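Side-chain contacts in pesticidal crystal protein Cry4Aa (Bacillus thuringiensis, PDB 2C9K), which binds to insect midgut epithelial cells and promotes their colloid-osmotic lysis, acting as a mosquito-larvicidal, pore-forming toxin: residues Leu74-Asn79 and Ile118-Asn123; Ser141-Ala146 and Glu191-Tyr196; Ala535-Ser540 and Leu571-Glu576. All coordinates share one frame; numbering follows the deposited sequence.

Contact 1 (Leu74-Asn79 and Ile118-Asn123); sequences LNRSFN and IPELVN
In the helical, pore-forming domain of the toxin, Leu74 and Arg76 mark the turn between helices 64-74 and 77-89. They meet Leu121 and Glu120 near the C-terminal end of helix 103-123. The polar half is a salt bridge. Arg76 NH1 points between the two carboxylate oxygens of Glu120. Its better bond goes to OE1, with NH1 and OE1 2.9 Å apart and an N-H...O angle of 140°. This oxygen is met on its syn side and lies close to the guanidinium plane. Two weak bonds to Glu120 OE2 accompany it, from Arg76 NH1 at 3.0 Å and from Arg76 NH2 at 3.3 Å. The planes of the two flat groups are turned 48° apart, so the pair is not coplanar. Arg76 gets there with a chain extended from CG to NE. Glu120 sends CG away from its own backbone N (chi1 -162°) and stays extended to the carboxylate.

Such pairing of neighbouring helices is part of the antiparallel bundle of three-domain Cry toxins. Under the salt bridge, on the buried side, the leucines cross at about a right angle. Leu74 CD2 touches Leu121 CD2 at 3.5 Å and Leu121 CD1 at 3.8 Å. Leu74 also packs on Val117 and on Ser142 of helix 140-164, while Leu121 reaches Val139. The arginine side chain is exposed and also touches His113. The backbone oxygen of Leu121 accepts a hydrogen bond from Tyr135 OH.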
ATOM      1  N   LEU A  74     -11.311 -21.539  -8.433  0.50 42.15           N
ATOM      2  CA  LEU A  74      -9.999 -21.108  -7.971  0.50 40.62           C
ATOM      3  C   LEU A  74      -9.382 -22.055  -6.949  0.50 40.87           C
ATOM      4  O   LEU A  74      -8.201 -21.942  -6.625  0.50 40.48           O
ATOM      5  CB  LEU A  74     -10.092 -19.691  -7.396  0.50 39.28           C
ATOM      6  CG  LEU A  74      -9.749 -18.510  -8.316  0.50 38.21           C
ATOM      7  CD1 LEU A  74      -9.785 -18.910  -9.776  1.00 36.44           C
ATOM      8  CD2 LEU A  74     -10.721 -17.387  -8.052  1.00 37.89           C
ATOM      9  N   ASN A  75     -10.182 -22.986  -6.442  1.00 42.02           N
ATOM     10  CA  ASN A  75      -9.691 -23.959  -5.471  1.00 42.70           C
ATOM     11  C   ASN A  75      -9.028 -25.136  -6.186  1.00 43.83           C
ATOM     12  O   ASN A  75      -8.705 -26.151  -5.570  1.00 44.07           O
ATOM     13  CB  ASN A  75     -10.832 -24.444  -4.574  1.00 41.77           C
ATOM     14  CG  ASN A  75     -10.862 -23.726  -3.230  1.00 43.33           C
ATOM     15  OD1 ASN A  75     -10.357 -22.610  -3.101  1.00 43.45           O
ATOM     16  ND2 ASN A  75     -11.465 -24.362  -2.223  1.00 42.77           N
ATOM     17  N   ARG A  76      -8.824 -24.986  -7.493  1.00 44.25           N
ATOM     18  CA  ARG A  76      -8.177 -26.015  -8.291  1.00 44.92           C
ATOM     19  C   ARG A  76      -6.685 -25.757  -8.252  1.00 45.23           C
ATOM     20  O   ARG A  76      -5.882 -26.683  -8.339  1.00 47.80           O
ATOM     21  CB  ARG A  76      -8.637 -25.952  -9.742  1.00 45.35           C
ATOM     22  CG  ARG A  76     -10.083 -26.323  -9.974  1.00 47.39           C
ATOM     23  CD  ARG A  76     -10.440 -26.030 -11.410  1.00 48.60           C
ATOM     24  NE  ARG A  76     -11.845 -26.267 -11.705  1.00 51.56           N
ATOM     25  CZ  ARG A  76     -12.457 -25.786 -12.780  1.00 54.02           C
ATOM     26  NH1 ARG A  76     -11.775 -25.044 -13.648  1.00 53.62           N
ATOM     27  NH2 ARG A  76     -13.741 -26.046 -12.992  1.00 54.71           N
ATOM     28  N   SER A  77      -6.321 -24.485  -8.130  1.00 43.95           N
ATOM     29  CA  SER A  77      -4.921 -24.101  -8.086  1.00 42.43           C
ATOM     30  C   SER A  77      -4.200 -24.840  -6.968  1.00 42.32           C
ATOM     31  O   SER A  77      -2.990 -25.040  -7.033  1.00 42.07           O
ATOM     32  CB  SER A  77      -4.787 -22.588  -7.873  1.00 42.55           C
ATOM     33  OG  SER A  77      -5.286 -21.851  -8.977  1.00 38.97           O
ATOM     34  N   PHE A  78      -4.936 -25.258  -5.946  1.00 42.47           N
ATOM     35  CA  PHE A  78      -4.298 -25.956  -4.839  1.00 44.53           C
ATOM     36  C   PHE A  78      -3.498 -27.167  -5.302  1.00 45.91           C
ATOM     37  O   PHE A  78      -2.304 -27.278  -5.026  1.00 46.10           O
ATOM     38  CB  PHE A  78      -5.320 -26.408  -3.800  1.00 44.05           C
ATOM     39  CG  PHE A  78      -4.714 -27.205  -2.684  1.00 45.05           C
ATOM     40  CD1 PHE A  78      -3.768 -26.630  -1.838  1.00 45.78           C
ATOM     41  CD2 PHE A  78      -5.039 -28.547  -2.511  1.00 45.37           C
ATOM     42  CE1 PHE A  78      -3.149 -27.381  -0.835  1.00 44.91           C
ATOM     43  CE2 PHE A  78      -4.426 -29.309  -1.509  1.00 45.13           C
ATOM     44  CZ  PHE A  78      -3.480 -28.724  -0.673  1.00 44.59           C
ATOM     45  N   ASN A  79      -4.158 -28.079  -6.002  1.00 47.88           N
ATOM     46  CA  ASN A  79      -3.488 -29.274  -6.488  1.00 49.65           C
ATOM     47  C   ASN A  79      -2.432 -28.955  -7.539  1.00 50.00           C
ATOM     48  O   ASN A  79      -1.353 -29.550  -7.538  1.00 50.77           O
ATOM     49  CB  ASN A  79      -4.517 -30.265  -7.043  1.00 50.32           C
ATOM     50  CG  ASN A  79      -5.127 -31.140  -5.958  1.00 51.87           C
ATOM     51  OD1 ASN A  79      -6.165 -31.767  -6.163  1.00 54.10           O
ATOM     52  ND2 ASN A  79      -4.473 -31.195  -4.802  1.00 52.00           N
ATOM     53  N   ILE A 118      -8.161 -18.343 -14.882  1.00 37.84           N
ATOM     54  CA  ILE A 118      -8.425 -16.922 -14.704  1.00 36.45           C
ATOM     55  C   ILE A 118      -9.478 -16.435 -15.703  1.00 36.37           C
ATOM     56  O   ILE A 118     -10.414 -15.731 -15.321  1.00 37.03           O
ATOM     57  CB  ILE A 118      -7.126 -16.098 -14.800  1.00 35.64           C
ATOM     58  CG1 ILE A 118      -6.333 -16.266 -13.499  1.00 34.11           C
ATOM     59  CG2 ILE A 118      -7.443 -14.638 -15.051  1.00 34.01           C
ATOM     60  CD1 ILE A 118      -4.992 -15.584 -13.494  1.00 34.11           C
ATOM     61  N   PRO A 119      -9.348 -16.800 -16.991  1.00 35.27           N
ATOM     62  CA  PRO A 119     -10.382 -16.326 -17.914  1.00 35.21           C
ATOM     63  C   PRO A 119     -11.714 -16.972 -17.538  1.00 36.96           C
ATOM     64  O   PRO A 119     -12.773 -16.353 -17.643  1.00 36.82           O
ATOM     65  CB  PRO A 119      -9.866 -16.783 -19.271  1.00 33.53           C
ATOM     66  CG  PRO A 119      -8.384 -16.704 -19.100  1.00 33.01           C
ATOM     67  CD  PRO A 119      -8.196 -17.335 -17.735  1.00 34.50           C
ATOM     68  N   GLU A 120     -11.650 -18.219 -17.084  1.00 39.50           N
ATOM     69  CA  GLU A 120     -12.854 -18.940 -16.671  1.00 42.09           C
ATOM     70  C   GLU A 120     -13.546 -18.088 -15.609  1.00 42.46           C
ATOM     71  O   GLU A 120     -14.716 -17.720 -15.745  1.00 42.06           O
ATOM     72  CB  GLU A 120     -12.478 -20.298 -16.074  1.00 43.25           C
ATOM     73  CG  GLU A 120     -13.618 -21.301 -16.003  1.00 46.07           C
ATOM     74  CD  GLU A 120     -13.176 -22.649 -15.436  1.00 49.56           C
ATOM     75  OE1 GLU A 120     -12.060 -23.114 -15.787  1.00 50.10           O
ATOM     76  OE2 GLU A 120     -13.948 -23.247 -14.649  1.00 48.21           O
ATOM     77  N   LEU A 121     -12.793 -17.772 -14.558  1.00 42.28           N
ATOM     78  CA  LEU A 121     -13.283 -16.963 -13.453  1.00 40.65           C
ATOM     79  C   LEU A 121     -14.027 -15.731 -13.943  1.00 41.52           C
ATOM     80  O   LEU A 121     -15.197 -15.530 -13.616  1.00 42.39           O
ATOM     81  CB  LEU A 121     -12.116 -16.525 -12.569  1.00 38.48           C
ATOM     82  CG  LEU A 121     -12.473 -15.570 -11.431  1.00 35.63           C
ATOM     83  CD1 LEU A 121     -13.412 -16.272 -10.475  1.00 35.24           C
ATOM     84  CD2 LEU A 121     -11.215 -15.117 -10.719  1.00 32.88           C
ATOM     85  N   VAL A 122     -13.348 -14.912 -14.736  1.00 41.57           N
ATOM     86  CA  VAL A 122     -13.947 -13.687 -15.255  1.00 43.14           C
ATOM     87  C   VAL A 122     -15.136 -13.886 -16.204  1.00 43.62           C
ATOM     88  O   VAL A 122     -16.078 -13.095 -16.201  1.00 43.11           O
ATOM     89  CB  VAL A 122     -12.878 -12.817 -15.964  1.00 43.03           C
ATOM     90  CG1 VAL A 122     -13.536 -11.688 -16.731  1.00 42.49           C
ATOM     91  CG2 VAL A 122     -11.918 -12.249 -14.933  1.00 43.24           C
ATOM     92  N   ASN A 123     -15.106 -14.943 -17.008  1.00 44.39           N
ATOM     93  CA  ASN A 123     -16.189 -15.165 -17.952  1.00 44.85           C
ATOM     94  C   ASN A 123     -17.386 -15.916 -17.392  1.00 45.50           C
ATOM     95  O   ASN A 123     -18.397 -16.069 -18.072  1.00 45.38           O
ATOM     96  CB  ASN A 123     -15.648 -15.849 -19.203  1.00 44.53           C
ATOM     97  CG  ASN A 123     -14.609 -14.995 -19.917  1.00 47.59           C
ATOM     98  OD1 ASN A 123     -14.885 -13.857 -20.301  1.00 47.80           O
ATOM     99  ND2 ASN A 123     -13.406 -15.537 -20.087  1.00 49.57           N
TER

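Contact 2 (Ser141-Ala146 and Glu191-Tyr196); sequences SSYAQA and EDYTNY
The ring of Tyr143 has Tyr196 over one face, with Tyr196 CE2 above the ring centre. The modelled spacing of this pair is too tight to be trusted in detail. The Tyr196 ring is not laid flat on its partner: the two planes are 52° apart and the centroids are separated by 4.5 Å. Tyr193 comes from the other side of the Tyr143 plane, near the phenol end. Here the planes are almost perpendicular, at 84°, with the centroids 5.9 Å apart. The hydroxyl of Tyr143 lies at the edge of the Tyr193 ring, near its plane. Tyr143 OH is 3.2 Å from Tyr193 CD2 and 3.3 Å from Tyr193 CE2. Tyr143 CZ follows at 4.0 Å from Tyr193 CD2.

The three tyrosines form an aromatic cluster between helices 140-164 and 183-208 of the helical domain. Helix 140-164 is packed round by helices 46-58, 103-123, 183-208 and 222-240, as expected for the central helix of a Cry toxin bundle. Tyr143 bridges straight across to the neighbouring helix because its CG lies opposite the backbone N (chi1 178°). Tyr193 and Tyr196 are one helical turn apart. Tyr193 swings CG opposite its carbonyl carbon, and the two rings reach the Tyr143 ring from different directions. Helix 103-123 closes the third side of the group. Its Ile118 touches Tyr143, Ala146 and Tyr193, and its Val122 touches Tyr196. On helix 183-208, between the two tyrosines in sequence, Asn195 OD1 accepts a hydrogen bond from the backbone N of Tyr565, in the C-terminal domain.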
ATOM      1  N   SER A 141     -10.518  -9.524  -5.721  1.00 25.55           N
ATOM      2  CA  SER A 141      -9.533  -9.902  -4.717  1.00 27.21           C
ATOM      3  C   SER A 141      -9.041 -11.341  -4.912  1.00 28.13           C
ATOM      4  O   SER A 141      -7.863 -11.625  -4.718  1.00 30.02           O
ATOM      5  CB  SER A 141     -10.084  -9.691  -3.296  1.00 26.63           C
ATOM      6  OG  SER A 141     -11.043 -10.660  -2.935  1.00 31.20           O
ATOM      7  N   SER A 142      -9.931 -12.248  -5.299  1.00 29.47           N
ATOM      8  CA  SER A 142      -9.537 -13.636  -5.541  1.00 29.53           C
ATOM      9  C   SER A 142      -8.731 -13.665  -6.845  1.00 30.39           C
ATOM     10  O   SER A 142      -7.757 -14.411  -6.991  1.00 30.93           O
ATOM     11  CB  SER A 142     -10.780 -14.518  -5.677  1.00 29.34           C
ATOM     12  OG  SER A 142     -11.606 -14.397  -4.530  1.00 31.62           O
ATOM     13  N   TYR A 143      -9.152 -12.844  -7.798  1.00 29.52           N
ATOM     14  CA  TYR A 143      -8.468 -12.750  -9.069  1.00 29.02           C
ATOM     15  C   TYR A 143      -7.000 -12.455  -8.799  1.00 29.64           C
ATOM     16  O   TYR A 143      -6.109 -13.096  -9.358  1.00 31.30           O
ATOM     17  CB  TYR A 143      -9.058 -11.611  -9.894  1.00 29.92           C
ATOM     18  CG  TYR A 143      -8.372 -11.403 -11.224  1.00 31.41           C
ATOM     19  CD1 TYR A 143      -8.728 -12.158 -12.340  1.00 32.22           C
ATOM     20  CD2 TYR A 143      -7.352 -10.470 -11.364  1.00 31.64           C
ATOM     21  CE1 TYR A 143      -8.093 -11.983 -13.559  1.00 32.78           C
ATOM     22  CE2 TYR A 143      -6.703 -10.294 -12.581  1.00 33.67           C
ATOM     23  CZ  TYR A 143      -7.082 -11.052 -13.677  1.00 33.41           C
ATOM     24  OH  TYR A 143      -6.458 -10.869 -14.894  1.00 33.85           O
ATOM     25  N   ALA A 144      -6.761 -11.474  -7.933  1.00 29.49           N
ATOM     26  CA  ALA A 144      -5.410 -11.052  -7.587  1.00 28.77           C
ATOM     27  C   ALA A 144      -4.539 -12.191  -7.091  1.00 28.65           C
ATOM     28  O   ALA A 144      -3.456 -12.406  -7.625  1.00 30.61           O
ATOM     29  CB  ALA A 144      -5.455  -9.925  -6.553  1.00 27.81           C
ATOM     30  N   GLN A 145      -4.993 -12.918  -6.076  0.50 27.86           N
ATOM     31  CA  GLN A 145      -4.204 -14.029  -5.564  0.50 28.33           C
ATOM     32  C   GLN A 145      -3.834 -14.991  -6.690  0.50 28.34           C
ATOM     33  O   GLN A 145      -2.700 -15.461  -6.767  0.50 27.44           O
ATOM     34  CB  GLN A 145      -4.970 -14.772  -4.474  0.50 29.07           C
ATOM     35  CG  GLN A 145      -5.081 -14.009  -3.165  1.00 31.58           C
ATOM     36  CD  GLN A 145      -3.724 -13.637  -2.593  1.00 32.13           C
ATOM     37  OE1 GLN A 145      -2.770 -14.403  -2.697  1.00 33.46           O
ATOM     38  NE2 GLN A 145      -3.637 -12.462  -1.975  1.00 31.56           N
ATOM     39  N   ALA A 146      -4.791 -15.272  -7.568  1.00 29.24           N
ATOM     40  CA  ALA A 146      -4.550 -16.169  -8.696  1.00 30.49           C
ATOM     41  C   ALA A 146      -3.443 -15.627  -9.597  1.00 31.01           C
ATOM     42  O   ALA A 146      -2.465 -16.321  -9.872  1.00 32.82           O
ATOM     43  CB  ALA A 146      -5.826 -16.360  -9.504  1.00 28.86           C
ATOM     44  N   GLU A 191       2.099  -6.836 -17.127  1.00 28.08           N
ATOM     45  CA  GLU A 191       1.386  -5.708 -17.690  1.00 28.36           C
ATOM     46  C   GLU A 191      -0.126  -5.911 -17.670  1.00 27.89           C
ATOM     47  O   GLU A 191      -0.860  -5.057 -17.166  1.00 28.90           O
ATOM     48  CB  GLU A 191       1.855  -5.442 -19.119  1.00 28.45           C
ATOM     49  CG  GLU A 191       1.174  -4.239 -19.756  1.00 31.47           C
ATOM     50  CD  GLU A 191       1.759  -3.885 -21.104  1.00 32.67           C
ATOM     51  OE1 GLU A 191       2.999  -3.800 -21.210  1.00 36.21           O
ATOM     52  OE2 GLU A 191       0.985  -3.683 -22.058  1.00 33.40           O
ATOM     53  N   ASP A 192      -0.594  -7.032 -18.210  0.50 25.63           N
ATOM     54  CA  ASP A 192      -2.026  -7.293 -18.255  0.50 24.82           C
ATOM     55  C   ASP A 192      -2.679  -7.358 -16.893  0.50 23.65           C
ATOM     56  O   ASP A 192      -3.713  -6.740 -16.664  0.50 22.07           O
ATOM     57  CB  ASP A 192      -2.311  -8.583 -19.012  0.50 26.58           C
ATOM     58  CG  ASP A 192      -1.985  -8.471 -20.481  1.00 29.03           C
ATOM     59  OD1 ASP A 192      -1.822  -7.331 -20.975  1.00 28.50           O
ATOM     60  OD2 ASP A 192      -1.904  -9.527 -21.146  1.00 33.50           O
ATOM     61  N   TYR A 193      -2.077  -8.115 -15.989  1.00 24.31           N
ATOM     62  CA  TYR A 193      -2.614  -8.250 -14.641  1.00 25.23           C
ATOM     63  C   TYR A 193      -2.673  -6.905 -13.920  1.00 25.29           C
ATOM     64  O   TYR A 193      -3.655  -6.591 -13.256  1.00 25.33           O
ATOM     65  CB  TYR A 193      -1.773  -9.252 -13.860  1.00 24.98           C
ATOM     66  CG  TYR A 193      -2.032 -10.678 -14.284  1.00 27.42           C
ATOM     67  CD1 TYR A 193      -1.074 -11.670 -14.097  1.00 28.04           C
ATOM     68  CD2 TYR A 193      -3.258 -11.046 -14.845  1.00 28.14           C
ATOM     69  CE1 TYR A 193      -1.329 -12.993 -14.460  1.00 28.78           C
ATOM     70  CE2 TYR A 193      -3.520 -12.368 -15.206  1.00 26.77           C
ATOM     71  CZ  TYR A 193      -2.553 -13.333 -15.011  1.00 27.13           C
ATOM     72  OH  TYR A 193      -2.816 -14.640 -15.348  1.00 27.21           O
ATOM     73  N   THR A 194      -1.623  -6.105 -14.060  1.00 25.96           N
ATOM     74  CA  THR A 194      -1.596  -4.790 -13.436  1.00 25.64           C
ATOM     75  C   THR A 194      -2.751  -3.941 -13.960  1.00 25.22           C
ATOM     76  O   THR A 194      -3.583  -3.488 -13.183  1.00 25.51           O
ATOM     77  CB  THR A 194      -0.269  -4.057 -13.719  1.00 24.84           C
ATOM     78  OG1 THR A 194       0.792  -4.702 -13.005  1.00 26.02           O
ATOM     79  CG2 THR A 194      -0.357  -2.606 -13.276  1.00 24.98           C
ATOM     80  N   ASN A 195      -2.798  -3.746 -15.277  1.00 24.40           N
ATOM     81  CA  ASN A 195      -3.840  -2.944 -15.907  1.00 25.23           C
ATOM     82  C   ASN A 195      -5.268  -3.433 -15.658  1.00 25.78           C
ATOM     83  O   ASN A 195      -6.196  -2.628 -15.599  1.00 26.03           O
ATOM     84  CB  ASN A 195      -3.607  -2.852 -17.420  1.00 26.08           C
ATOM     85  CG  ASN A 195      -2.336  -2.085 -17.783  1.00 25.93           C
ATOM     86  OD1 ASN A 195      -2.051  -1.032 -17.212  1.00 25.55           O
ATOM     87  ND2 ASN A 195      -1.578  -2.609 -18.747  1.00 23.89           N
ATOM     88  N   TYR A 196      -5.453  -4.742 -15.515  1.00 27.06           N
ATOM     89  CA  TYR A 196      -6.789  -5.284 -15.286  1.00 26.49           C
ATOM     90  C   TYR A 196      -7.258  -5.001 -13.871  1.00 27.85           C
ATOM     91  O   TYR A 196      -8.362  -4.496 -13.673  1.00 29.79           O
ATOM     92  CB  TYR A 196      -6.824  -6.792 -15.532  1.00 25.36           C
ATOM     93  CG  TYR A 196      -8.183  -7.402 -15.245  1.00 26.94           C
ATOM     94  CD1 TYR A 196      -9.260  -7.191 -16.109  1.00 26.96           C
ATOM     95  CD2 TYR A 196      -8.412  -8.139 -14.080  1.00 25.37           C
ATOM     96  CE1 TYR A 196     -10.528  -7.691 -15.820  1.00 24.43           C
ATOM     97  CE2 TYR A 196      -9.673  -8.643 -13.783  1.00 25.02           C
ATOM     98  CZ  TYR A 196     -10.727  -8.410 -14.660  1.00 25.28           C
ATOM     99  OH  TYR A 196     -11.990  -8.868 -14.368  1.00 25.57           O
TER

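Contact 3 (Ala535-Ser540 and Leu571-Glu576); sequences AVINLS and LEFSNE
Leu539 carries its side chain from strand 536-541 onto Phe573, inside the beta sandwich of the C-terminal domain. This domain has the jelly-roll fold of three-domain Cry toxins. Leu539 CB already comes within 4.2 Å of Phe573 CZ. The next atom, Leu539 CG, keeps the same 4.2 Å from CZ. Leu539 CD1 comes closest, 3.6 Å from Phe573 CE1 and 4.0 Å from Phe573 CZ. The methyl approaches the ring obliquely, and the two side chains cross at about a right angle. Leu539 also packs on Ile521 of strand 517-527 and on Leu587 and Phe589 of strand 584-591.

Strand 536-541 belongs to a five-stranded antiparallel sheet. Phe573 lies on the segment 571-576, whose strand 569-572 pairs with strand 517-527 in the other sheet. The contact thus spans the interior of the sandwich through side chains, with no hydrogen bond across it. Alternation along the strand puts Ile537 and Leu539 on the inner side, while the CB of Asn538 points away. Phe573 sets CG opposite its carbonyl carbon (chi1 -63°), and the far end of its ring enters between the two aliphatic side chains. CZ leads, with CE1 next to the leucine and CE2 next to the isoleucine. Leu547 and Met549 of strand 545-550 also touch the ring, and so does Ile521 from its own sheet.

Ile537 holds CG1 between its backbone N and carbonyl carbon (chi1 49°), with CD1 extended beyond. That places Ile537 CD1 4.1 Å from Phe573 CZ. The carbonyl oxygen of Ile537 lies at the ring edge, in the ring plane, 3.9 Å from Phe573 CE2.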
ATOM      1  N   ALA A 535      12.871  16.415 -20.972  1.00 31.61           N
ATOM      2  CA  ALA A 535      13.211  17.063 -19.719  1.00 31.03           C
ATOM      3  C   ALA A 535      14.602  16.549 -19.376  1.00 31.11           C
ATOM      4  O   ALA A 535      14.963  15.428 -19.734  1.00 31.63           O
ATOM      5  CB  ALA A 535      12.221  16.673 -18.636  1.00 28.53           C
ATOM      6  N   VAL A 536      15.392  17.374 -18.708  1.00 31.16           N
ATOM      7  CA  VAL A 536      16.738  16.980 -18.321  1.00 31.52           C
ATOM      8  C   VAL A 536      16.804  16.975 -16.804  1.00 31.27           C
ATOM      9  O   VAL A 536      16.301  17.894 -16.161  1.00 32.42           O
ATOM     10  CB  VAL A 536      17.781  17.959 -18.899  1.00 31.41           C
ATOM     11  CG1 VAL A 536      19.128  17.769 -18.227  1.00 32.40           C
ATOM     12  CG2 VAL A 536      17.917  17.721 -20.380  1.00 32.44           C
ATOM     13  N   ILE A 537      17.419  15.945 -16.237  1.00 31.02           N
ATOM     14  CA  ILE A 537      17.526  15.820 -14.786  1.00 31.71           C
ATOM     15  C   ILE A 537      18.951  15.737 -14.254  1.00 30.46           C
ATOM     16  O   ILE A 537      19.733  14.886 -14.672  1.00 29.86           O
ATOM     17  CB  ILE A 537      16.773  14.587 -14.315  1.00 32.42           C
ATOM     18  CG1 ILE A 537      17.194  13.390 -15.179  1.00 33.92           C
ATOM     19  CG2 ILE A 537      15.279  14.854 -14.376  1.00 33.16           C
ATOM     20  CD1 ILE A 537      16.399  12.132 -14.956  1.00 35.24           C
ATOM     21  N   ASN A 538      19.277  16.619 -13.319  0.50 29.91           N
ATOM     22  CA  ASN A 538      20.603  16.633 -12.732  0.50 29.83           C
ATOM     23  C   ASN A 538      20.546  16.219 -11.276  0.50 29.65           C
ATOM     24  O   ASN A 538      19.801  16.781 -10.477  0.50 28.60           O
ATOM     25  CB  ASN A 538      21.220  18.017 -12.874  0.50 31.00           C
ATOM     26  CG  ASN A 538      21.426  18.400 -14.316  1.00 32.41           C
ATOM     27  OD1 ASN A 538      22.210  17.771 -15.027  1.00 31.96           O
ATOM     28  ND2 ASN A 538      20.713  19.429 -14.767  1.00 34.08           N
ATOM     29  N   LEU A 539      21.350  15.217 -10.956  1.00 31.05           N
ATOM     30  CA  LEU A 539      21.432  14.640  -9.621  1.00 31.76           C
ATOM     31  C   LEU A 539      22.744  15.073  -8.983  1.00 32.38           C
ATOM     32  O   LEU A 539      23.821  14.732  -9.479  1.00 33.17           O
ATOM     33  CB  LEU A 539      21.425  13.117  -9.734  1.00 32.66           C
ATOM     34  CG  LEU A 539      20.620  12.208  -8.810  1.00 34.07           C
ATOM     35  CD1 LEU A 539      21.190  10.798  -8.954  1.00 32.96           C
ATOM     36  CD2 LEU A 539      20.694  12.667  -7.368  1.00 33.52           C
ATOM     37  N   SER A 540      22.665  15.829  -7.894  1.00 31.31           N
ATOM     38  CA  SER A 540      23.876  16.254  -7.216  1.00 31.14           C
ATOM     39  C   SER A 540      23.994  15.549  -5.883  1.00 31.56           C
ATOM     40  O   SER A 540      23.145  15.709  -5.003  1.00 33.06           O
ATOM     41  CB  SER A 540      23.887  17.763  -6.987  1.00 30.82           C
ATOM     42  OG  SER A 540      24.263  18.457  -8.162  1.00 33.59           O
ATOM     43  N   LEU A 571      15.220   4.572 -16.641  1.00 30.97           N
ATOM     44  CA  LEU A 571      16.435   5.201 -17.153  1.00 32.53           C
ATOM     45  C   LEU A 571      17.470   5.141 -16.045  1.00 34.11           C
ATOM     46  O   LEU A 571      17.128   5.214 -14.863  1.00 35.08           O
ATOM     47  CB  LEU A 571      16.197   6.653 -17.579  1.00 31.71           C
ATOM     48  CG  LEU A 571      15.776   6.784 -19.044  1.00 30.89           C
ATOM     49  CD1 LEU A 571      15.589   8.249 -19.417  1.00 30.37           C
ATOM     50  CD2 LEU A 571      16.837   6.128 -19.915  1.00 29.28           C
ATOM     51  N   GLU A 572      18.733   5.010 -16.436  1.00 34.82           N
ATOM     52  CA  GLU A 572      19.832   4.891 -15.492  1.00 35.52           C
ATOM     53  C   GLU A 572      20.928   5.895 -15.815  1.00 35.61           C
ATOM     54  O   GLU A 572      21.253   6.112 -16.981  1.00 36.97           O
ATOM     55  CB  GLU A 572      20.388   3.474 -15.588  1.00 38.07           C
ATOM     56  CG  GLU A 572      21.363   3.073 -14.523  1.00 43.16           C
ATOM     57  CD  GLU A 572      21.788   1.624 -14.675  1.00 46.23           C
ATOM     58  OE1 GLU A 572      20.900   0.740 -14.739  1.00 47.19           O
ATOM     59  OE2 GLU A 572      23.009   1.366 -14.730  1.00 50.02           O
ATOM     60  N   PHE A 573      21.495   6.518 -14.790  1.00 34.83           N
ATOM     61  CA  PHE A 573      22.564   7.474 -15.012  1.00 33.10           C
ATOM     62  C   PHE A 573      23.828   6.694 -15.355  1.00 34.28           C
ATOM     63  O   PHE A 573      24.018   5.574 -14.884  1.00 34.01           O
ATOM     64  CB  PHE A 573      22.803   8.313 -13.766  1.00 31.29           C
ATOM     65  CG  PHE A 573      21.638   9.161 -13.373  1.00 29.44           C
ATOM     66  CD1 PHE A 573      20.744   8.728 -12.408  1.00 29.60           C
ATOM     67  CD2 PHE A 573      21.454  10.412 -13.945  1.00 28.77           C
ATOM     68  CE1 PHE A 573      19.682   9.531 -12.011  1.00 30.53           C
ATOM     69  CE2 PHE A 573      20.396  11.225 -13.557  1.00 29.08           C
ATOM     70  CZ  PHE A 573      19.506  10.786 -12.587  1.00 30.13           C
ATOM     71  N   SER A 574      24.695   7.291 -16.165  1.00 35.38           N
ATOM     72  CA  SER A 574      25.923   6.634 -16.581  1.00 36.80           C
ATOM     73  C   SER A 574      26.972   6.506 -15.482  1.00 38.18           C
ATOM     74  O   SER A 574      27.316   5.396 -15.076  1.00 38.89           O
ATOM     75  CB  SER A 574      26.513   7.364 -17.785  1.00 37.45           C
ATOM     76  OG  SER A 574      26.677   8.742 -17.519  1.00 39.81           O
ATOM     77  N   ASN A 575      27.485   7.629 -15.001  1.00 39.59           N
ATOM     78  CA  ASN A 575      28.500   7.600 -13.952  1.00 40.98           C
ATOM     79  C   ASN A 575      28.043   6.855 -12.696  1.00 40.89           C
ATOM     80  O   ASN A 575      26.872   6.889 -12.324  1.00 40.21           O
ATOM     81  CB  ASN A 575      28.927   9.027 -13.590  1.00 42.44           C
ATOM     82  CG  ASN A 575      27.747   9.939 -13.320  1.00 44.52           C
ATOM     83  OD1 ASN A 575      26.837  10.061 -14.142  1.00 46.61           O
ATOM     84  ND2 ASN A 575      27.762  10.596 -12.168  1.00 45.69           N
ATOM     85  N   GLU A 576      28.982   6.174 -12.049  1.00 41.73           N
ATOM     86  CA  GLU A 576      28.674   5.424 -10.840  1.00 41.57           C
ATOM     87  C   GLU A 576      29.057   6.174  -9.570  1.00 40.65           C
ATOM     88  O   GLU A 576      29.859   7.106  -9.587  1.00 41.35           O
ATOM     89  CB  GLU A 576      29.371   4.062 -10.858  1.00 42.66           C
ATOM     90  CG  GLU A 576      30.876   4.112 -11.047  1.00 45.08           C
ATOM     91  CD  GLU A 576      31.510   2.737 -10.933  1.00 47.29           C
ATOM     92  OE1 GLU A 576      31.677   2.251  -9.789  1.00 47.78           O
ATOM     93  OE2 GLU A 576      31.826   2.135 -11.986  1.00 48.61           O
TER

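Contacts 1 and 2 belong to the helical domain, their centres 12 Å apart. Helix 103-123, which supplies one side of contact 1, also packs against contact 2, so the two contacts adjoin within one helical bundle. Contact 1 lies on the outer side and mixes an exposed salt bridge with buried leucines. Contact 2 is deeper and aromatic, with no hydrogen bond between its segments. Contact 3 is buried as well, but in the C-terminal domain, where aliphatic side chains and one phenylalanine join two sheets. Its centre is 33 Å from that of contact 2 and 45 Å from that of contact 1.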